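PDB 6GKE: fucose-specific lectin from Aleuria aurantia, which binds L-fucose specifically, with strongest preference for alpha-1,6-linked core fucose on glycoproteins, and might take part in fruiting-body differentiation. Local coordinates for residues 4-9 and 260-265; 56-61 and 79-84. The protein carries 1 engineered substitution. All blocks are in the same frame, centred on the assembly; numbering follows the deposited sequence.

Interaction 1. Residues 4-9 and 260-265; sequences FLYTSK and SLPDTF. With EDO (1,2-ethanediol), chain I; EDO (1,2-ethanediol), chain B.
Leu261 meets Tyr6 through methyl CD1, which lies 3.8 Å from Tyr6 CE1, the two side chains crossing obliquely. This joins the first and last repeats of the propeller at the dimer interface, where the Tyr6 ring also stacks on Tyr6 of the second subunit. Two 1,2-ethanediols, probably from the crystallisation liquor, occupy the Tyr6 backbone: Tyr6 N donates to O2 of one (2.8 Å, 176°), and O1 of the other donates to Tyr6 O. At Pro262 the contact turns polar, its carbonyl O lying 2.6 Å from Tyr6 OH in a short but weak hydrogen bond. A water on the same hydroxyl donates to Asp263 OD2 at 2.7 Å. The backbone O of Asp263 approaches Thr7 CG2, a methyl that also sits over the centre of the Tyr6 ring. The Thr264 and Tyr6 side chains cross at about a right angle, Thr264 CG2 lying 3.8 Å from Tyr6 CE1, while Thr264 OG1 donates to Leu261 O within the type II turn 261-264.

Phe265 brings a second ring. Lys9 CG stands 4.0 Å from the Phe265 ring centroid, 15° off the normal, a CH-pi contact; the bend at chi2 (73°) carries Lys9 CD on to Phe265 CE2. At the ring edge Phe265 CE2 lies 3.3 Å from Thr7 O, and a second water bridges Ser8 O and Phe265 N. One weak direct bond and two waters thus hold the polar edges, while carbon packs on the rings.

Interaction 2. Residues 56-61 and 79-84; sequences EAKLFS and YCVNKD
Ala57 CB presses against the backbone of Val81, 3.3 Å from its carbonyl O, and meets Cys80 CB at 3.8 Å. This is the tight, buried half of the contact, and two hydrogen bonds define it. Lys58 N donates to Val81 O at 3.0 Å with an N-H...O angle of 162°. In return Val81 N donates to Ser61 OG at 2.9 Å; with OG anti to its own backbone N (chi1 175°), the serine hydroxyl serves as the acceptor at the end of strand 73-81. Val81 is therefore gripped through both its N-H and its C=O. Buried Lys58 completes this half, its CB 3.6 Å from Asn82 O; its NZ hydrogen-bonds to Asn85 OD1 of its own chain and Gly311 O of the second subunit, and the side chain makes a cation-pi contact with Trp312 of that subunit.

Toward solvent the fit relaxes. In one of two conformers of exposed Lys83, CG comes to 4.0 Å from Lys58 CB. Glu56 is salt-bridged to Lys33, and Asn82 OD1 accepts from Asp84 N in an Asx turn. Through the type II turn from Lys58 to Ser61, a loop leaving the outer strand of one blade is fastened to the second strand of the next in this six-bladed beta-propeller.

The centres of interactions 1 and 2 are about 16 Å apart, and both segments of interaction 2 fall within the span of chain that interaction 1 brings together. They touch directly: Lys9 NZ lies 2.8 Å from Phe60 O, a probable hydrogen bond, and Thr7 OG1 packs 3.4 Å from Phe60 CD1. Segment 4-9 thus contacts both 260-265 and 56-61, connecting repeat 6, repeat 1 and the start of repeat 2. Both interactions also reach the second subunit. The Ser8 side chain is about 12 Å from that of fucose-binding Glu36. Interaction 2 stands one shell behind a pocket: the Cys80 side chain is about 7 Å from that of fucose-binding Glu89, whose OE2 is hydrogen-bonded to Tyr79 OH.

Interaction 1. Residues 4-9 and 260-265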
loop_
_atom_site.group_PDB
_atom_site.type_symbol
_atom_site.label_atom_id
_atom_site.label_comp_id
_atom_site.label_asym_id
_atom_site.label_seq_id
_atom_site.Cartn_x
_atom_site.Cartn_y
_atom_site.Cartn_z
ATOM N N PHE A 4 4.548 -2.381 7.280
ATOM C CA PHE A 4 5.023 -1.134 6.666
ATOM C C PHE A 4 3.872 -0.490 5.889
ATOM O O PHE A 4 3.362 -1.079 4.942
ATOM C CB PHE A 4 6.192 -1.475 5.742
ATOM C CG PHE A 4 7.033 -0.356 5.172
ATOM C CD1 PHE A 4 6.938 0.973 5.576
ATOM C CD2 PHE A 4 7.998 -0.682 4.232
ATOM C CE1 PHE A 4 7.778 1.936 5.034
ATOM C CE2 PHE A 4 8.827 0.284 3.686
ATOM C CZ PHE A 4 8.727 1.590 4.098
ATOM N N LEU A 5 3.480 0.728 6.274
ATOM C CA LEU A 5 2.411 1.424 5.583
ATOM C C LEU A 5 2.853 1.750 4.152
ATOM O O LEU A 5 3.891 2.374 3.930
ATOM C CB LEU A 5 2.080 2.697 6.362
ATOM C CG LEU A 5 1.014 3.607 5.758
ATOM C CD1 LEU A 5 -0.362 2.965 5.837
ATOM C CD2 LEU A 5 1.040 4.954 6.472
ATOM N N TYR A 6 2.028 1.372 3.176
ATOM C CA TYR A 6 2.331 1.666 1.778
ATOM C C TYR A 6 2.235 3.177 1.564
ATOM O O TYR A 6 1.221 3.779 1.908
ATOM C CB TYR A 6 1.385 0.919 0.838
ATOM C CG TYR A 6 1.505 1.312 -0.610
ATOM C CD1 TYR A 6 2.714 1.228 -1.281
ATOM C CD2 TYR A 6 0.403 1.772 -1.308
ATOM C CE1 TYR A 6 2.823 1.580 -2.616
ATOM C CE2 TYR A 6 0.492 2.115 -2.645
ATOM C CZ TYR A 6 1.708 2.029 -3.297
ATOM O OH TYR A 6 1.772 2.371 -4.618
ATOM N N THR A 7 3.294 3.743 0.984
ATOM C CA THR A 7 3.506 5.196 0.764
ATOM C C THR A 7 3.812 5.926 2.076
ATOM O O THR A 7 3.793 7.156 2.120
ATOM C CB THR A 7 2.417 5.900 -0.070
ATOM O OG1 THR A 7 1.210 6.117 0.662
ATOM C CG2 THR A 7 2.119 5.161 -1.354
ATOM N N SER A 8 4.213 5.185 3.115
ATOM C CA SER A 8 4.894 5.793 4.252
ATOM C C SER A 8 6.089 6.608 3.758
ATOM O O SER A 8 6.827 6.170 2.878
ATOM C CB SER A 8 5.389 4.724 5.190
ATOM O OG SER A 8 6.136 5.258 6.272
ATOM N N LYS A 9 6.346 7.738 4.415
ATOM C CA LYS A 9 7.631 8.380 4.257
ATOM C C LYS A 9 8.672 7.595 5.063
ATOM O O LYS A 9 8.349 6.717 5.861
ATOM C CB LYS A 9 7.552 9.863 4.628
ATOM C CG LYS A 9 6.831 10.715 3.591
ATOM C CD LYS A 9 5.323 10.547 3.544
ATOM C CE LYS A 9 4.673 11.674 2.769
ATOM N NZ LYS A 9 3.200 11.522 2.680
ATOM N N SER A 260 11.231 -0.065 -6.919
ATOM C CA SER A 260 10.291 0.544 -5.981
ATOM C C SER A 260 8.858 0.469 -6.515
ATOM O O SER A 260 8.626 0.359 -7.710
ATOM C CB SER A 260 10.654 1.971 -5.681
ATOM O OG SER A 260 10.543 2.798 -6.834
ATOM N N LEU A 261 7.896 0.567 -5.596
ATOM C CA LEU A 261 6.491 0.646 -5.967
ATOM C C LEU A 261 6.121 2.064 -6.388
ATOM O O LEU A 261 6.769 3.043 -6.011
ATOM C CB LEU A 261 5.606 0.208 -4.799
ATOM C CG LEU A 261 5.617 -1.282 -4.468
ATOM C CD1 LEU A 261 4.960 -1.509 -3.119
ATOM C CD2 LEU A 261 4.923 -2.102 -5.550
ATOM N N PRO A 262 5.018 2.224 -7.152
ATOM C CA PRO A 262 4.529 3.560 -7.483
ATOM C C PRO A 262 4.281 4.414 -6.232
ATOM O O PRO A 262 3.849 3.904 -5.195
ATOM C CB PRO A 262 3.222 3.277 -8.235
ATOM C CG PRO A 262 3.446 1.911 -8.835
ATOM C CD PRO A 262 4.199 1.159 -7.761
ATOM N N ASP A 263 4.557 5.716 -6.363
ATOM C CA ASP A 263 4.120 6.756 -5.410
ATOM C C ASP A 263 4.812 6.625 -4.046
ATOM O O ASP A 263 4.350 7.192 -3.060
ATOM C CB ASP A 263 2.598 6.751 -5.258
ATOM C CG ASP A 263 1.912 6.968 -6.590
ATOM O OD1 ASP A 263 2.256 7.958 -7.265
ATOM O OD2 ASP A 263 1.058 6.141 -6.958
ATOM N N THR A 264 5.977 5.970 -4.017
ATOM C CA THR A 264 6.734 5.734 -2.797
ATOM C C THR A 264 7.862 6.763 -2.652
ATOM O O THR A 264 8.154 7.542 -3.553
ATOM C CB THR A 264 7.286 4.305 -2.774
ATOM O OG1 THR A 264 8.121 4.128 -3.918
ATOM C CG2 THR A 264 6.186 3.270 -2.738
ATOM N N PHE A 265 8.513 6.723 -1.489
ATOM C CA PHE A 265 9.504 7.722 -1.088
ATOM C C PHE A 265 10.879 7.085 -0.882
ATOM O O PHE A 265 11.002 5.869 -0.739
ATOM C CB PHE A 265 9.019 8.420 0.186
ATOM C CG PHE A 265 7.717 9.141 -0.041
ATOM C CD1 PHE A 265 7.695 10.361 -0.701
ATOM C CD2 PHE A 265 6.507 8.562 0.306
ATOM C CE1 PHE A 265 6.497 11.000 -0.981
ATOM C CE2 PHE A 265 5.310 9.205 0.025
ATOM C CZ PHE A 265 5.308 10.418 -0.623
HETATM C C1 EDO I . -0.275 -2.273 2.856
HETATM O O1 EDO I . 0.360 -3.092 1.877
HETATM C C2 EDO I . 0.471 -1.104 3.499
HETATM O O2 EDO I . -0.402 0.056 3.723
HETATM C C1 EDO B . -1.520 2.489 2.212
HETATM O O1 EDO B . -1.377 3.214 0.993
HETATM C C2 EDO B . -2.536 1.352 2.329
HETATM O O2 EDO B . -2.029 0.236 3.139
HETATM O O HOH W 1 -0.111 4.406 -5.230
HETATM O O HOH W 2 7.053 5.008 0.415
#

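Interaction 2. Residues 56-61 and 79-84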
loop_
_atom_site.group_PDB
_atom_site.type_symbol
_atom_site.label_atom_id
_atom_site.label_comp_id
_atom_site.label_asym_id
_atom_site.label_seq_id
_atom_site.Cartn_x
_atom_site.Cartn_y
_atom_site.Cartn_z
ATOM N N GLU A 56 4.458 8.632 17.157
ATOM C CA GLU A 56 3.275 8.456 16.335
ATOM C C GLU A 56 3.013 9.768 15.606
ATOM O O GLU A 56 3.489 10.818 16.032
ATOM C CB GLU A 56 2.076 8.038 17.178
ATOM C CG GLU A 56 1.634 9.058 18.199
ATOM C CD GLU A 56 0.533 8.477 19.066
ATOM O OE1 GLU A 56 -0.627 8.869 18.891
ATOM O OE2 GLU A 56 0.838 7.579 19.872
ATOM N N ALA A 57 2.250 9.683 14.521
ATOM C CA ALA A 57 1.999 10.835 13.685
ATOM C C ALA A 57 0.717 10.579 12.897
ATOM O O ALA A 57 0.207 9.458 12.885
ATOM C CB ALA A 57 3.177 11.076 12.775
ATOM N N LYS A 58 0.215 11.603 12.204
ATOM C CA LYS A 58 -0.917 11.368 11.328
ATOM C C LYS A 58 -0.535 10.287 10.317
ATOM O O LYS A 58 0.629 10.142 9.951
ATOM C CB LYS A 58 -1.367 12.642 10.608
ATOM C CG LYS A 58 -0.500 13.108 9.445
ATOM C CD LYS A 58 -1.149 14.231 8.668
ATOM C CE LYS A 58 -0.371 14.634 7.436
ATOM N NZ LYS A 58 -1.126 15.645 6.658
ATOM N N LEU A 59 -1.525 9.524 9.860
ATOM C CA LEU A 59 -1.251 8.545 8.822
ATOM C C LEU A 59 -0.690 9.281 7.599
ATOM O O LEU A 59 -1.193 10.332 7.216
ATOM C CB LEU A 59 -2.508 7.741 8.476
ATOM C CG LEU A 59 -2.769 6.503 9.337
ATOM C CD1 LEU A 59 -1.718 5.429 9.107
ATOM C CD2 LEU A 59 -2.867 6.824 10.816
ATOM N N PHE A 60 0.361 8.707 7.002
ATOM C CA PHE A 60 1.054 9.254 5.815
ATOM C C PHE A 60 1.793 10.554 6.162
ATOM O O PHE A 60 2.123 11.334 5.277
ATOM C CB PHE A 60 0.098 9.423 4.624
ATOM C CG PHE A 60 -0.712 8.182 4.348
ATOM C CD1 PHE A 60 -0.165 7.123 3.644
ATOM C CD2 PHE A 60 -2.006 8.052 4.827
ATOM C CE1 PHE A 60 -0.890 5.963 3.425
ATOM C CE2 PHE A 60 -2.736 6.896 4.597
ATOM C CZ PHE A 60 -2.175 5.854 3.900
ATOM N N SER A 61 2.126 10.745 7.440
ATOM C CA SER A 61 2.911 11.887 7.866
ATOM C C SER A 61 4.235 11.930 7.121
ATOM O O SER A 61 4.910 10.908 6.963
ATOM C CB SER A 61 3.207 11.811 9.341
ATOM O OG SER A 61 4.067 12.864 9.765
ATOM N N TYR A 79 11.288 14.198 13.107
ATOM C CA TYR A 79 10.270 15.203 12.803
ATOM C C TYR A 79 9.131 14.552 12.027
ATOM O O TYR A 79 9.349 13.684 11.185
ATOM C CB TYR A 79 10.895 16.380 12.041
ATOM C CG TYR A 79 11.954 17.020 12.894
ATOM C CD1 TYR A 79 11.584 17.802 13.972
ATOM C CD2 TYR A 79 13.301 16.734 12.733
ATOM C CE1 TYR A 79 12.518 18.305 14.860
ATOM C CE2 TYR A 79 14.252 17.229 13.611
ATOM C CZ TYR A 79 13.857 18.003 14.687
ATOM O OH TYR A 79 14.792 18.437 15.585
ATOM N N CYS A 80 7.916 15.008 12.339
ATOM C CA CYS A 80 6.704 14.468 11.762
ATOM C C CYS A 80 5.599 15.508 11.935
ATOM O O CYS A 80 5.863 16.623 12.377
ATOM C CB CYS A 80 6.352 13.140 12.422
ATOM S SG CYS A 80 5.959 13.300 14.184
ATOM N N VAL A 81 4.365 15.146 11.585
ATOM C CA VAL A 81 3.212 15.995 11.684
ATOM C C VAL A 81 2.118 15.243 12.474
ATOM O O VAL A 81 1.885 14.070 12.169
ATOM C CB VAL A 81 2.807 16.365 10.241
ATOM C CG1 VAL A 81 1.561 17.221 10.206
ATOM C CG2 VAL A 81 3.942 17.064 9.497
ATOM N N ASN A 82 1.419 15.911 13.394
ATOM C CA ASN A 82 0.325 15.275 14.116
ATOM C C ASN A 82 -0.973 15.389 13.301
ATOM O O ASN A 82 -0.987 15.866 12.170
ATOM C CB ASN A 82 0.238 15.803 15.549
ATOM C CG ASN A 82 -0.336 17.197 15.670
ATOM O OD1 ASN A 82 -0.808 17.783 14.696
ATOM N ND2 ASN A 82 -0.297 17.741 16.877
ATOM N N LYS A 83 -2.089 14.949 13.885
ATOM C CA LYS A 83 -3.355 14.859 13.159
ATOM C C LYS A 83 -3.970 16.234 12.920
ATOM O O LYS A 83 -4.905 16.347 12.141
ATOM C CB LYS A 83 -4.342 13.950 13.885
ATOM C CG LYS A 83 -4.056 12.485 13.620
ATOM C CD LYS A 83 -4.911 11.555 14.414
ATOM C CE LYS A 83 -4.547 10.109 14.172
ATOM N NZ LYS A 83 -5.368 9.218 15.021
ATOM N N ASP A 84 -3.428 17.266 13.580
ATOM C CA ASP A 84 -3.830 18.658 13.349
ATOM C C ASP A 84 -2.822 19.376 12.439
ATOM O O ASP A 84 -2.858 20.600 12.318
ATOM C CB ASP A 84 -4.014 19.385 14.681
ATOM C CG ASP A 84 -5.179 18.833 15.487
ATOM O OD1 ASP A 84 -6.257 18.652 14.897
ATOM O OD2 ASP A 84 -4.988 18.562 16.684
#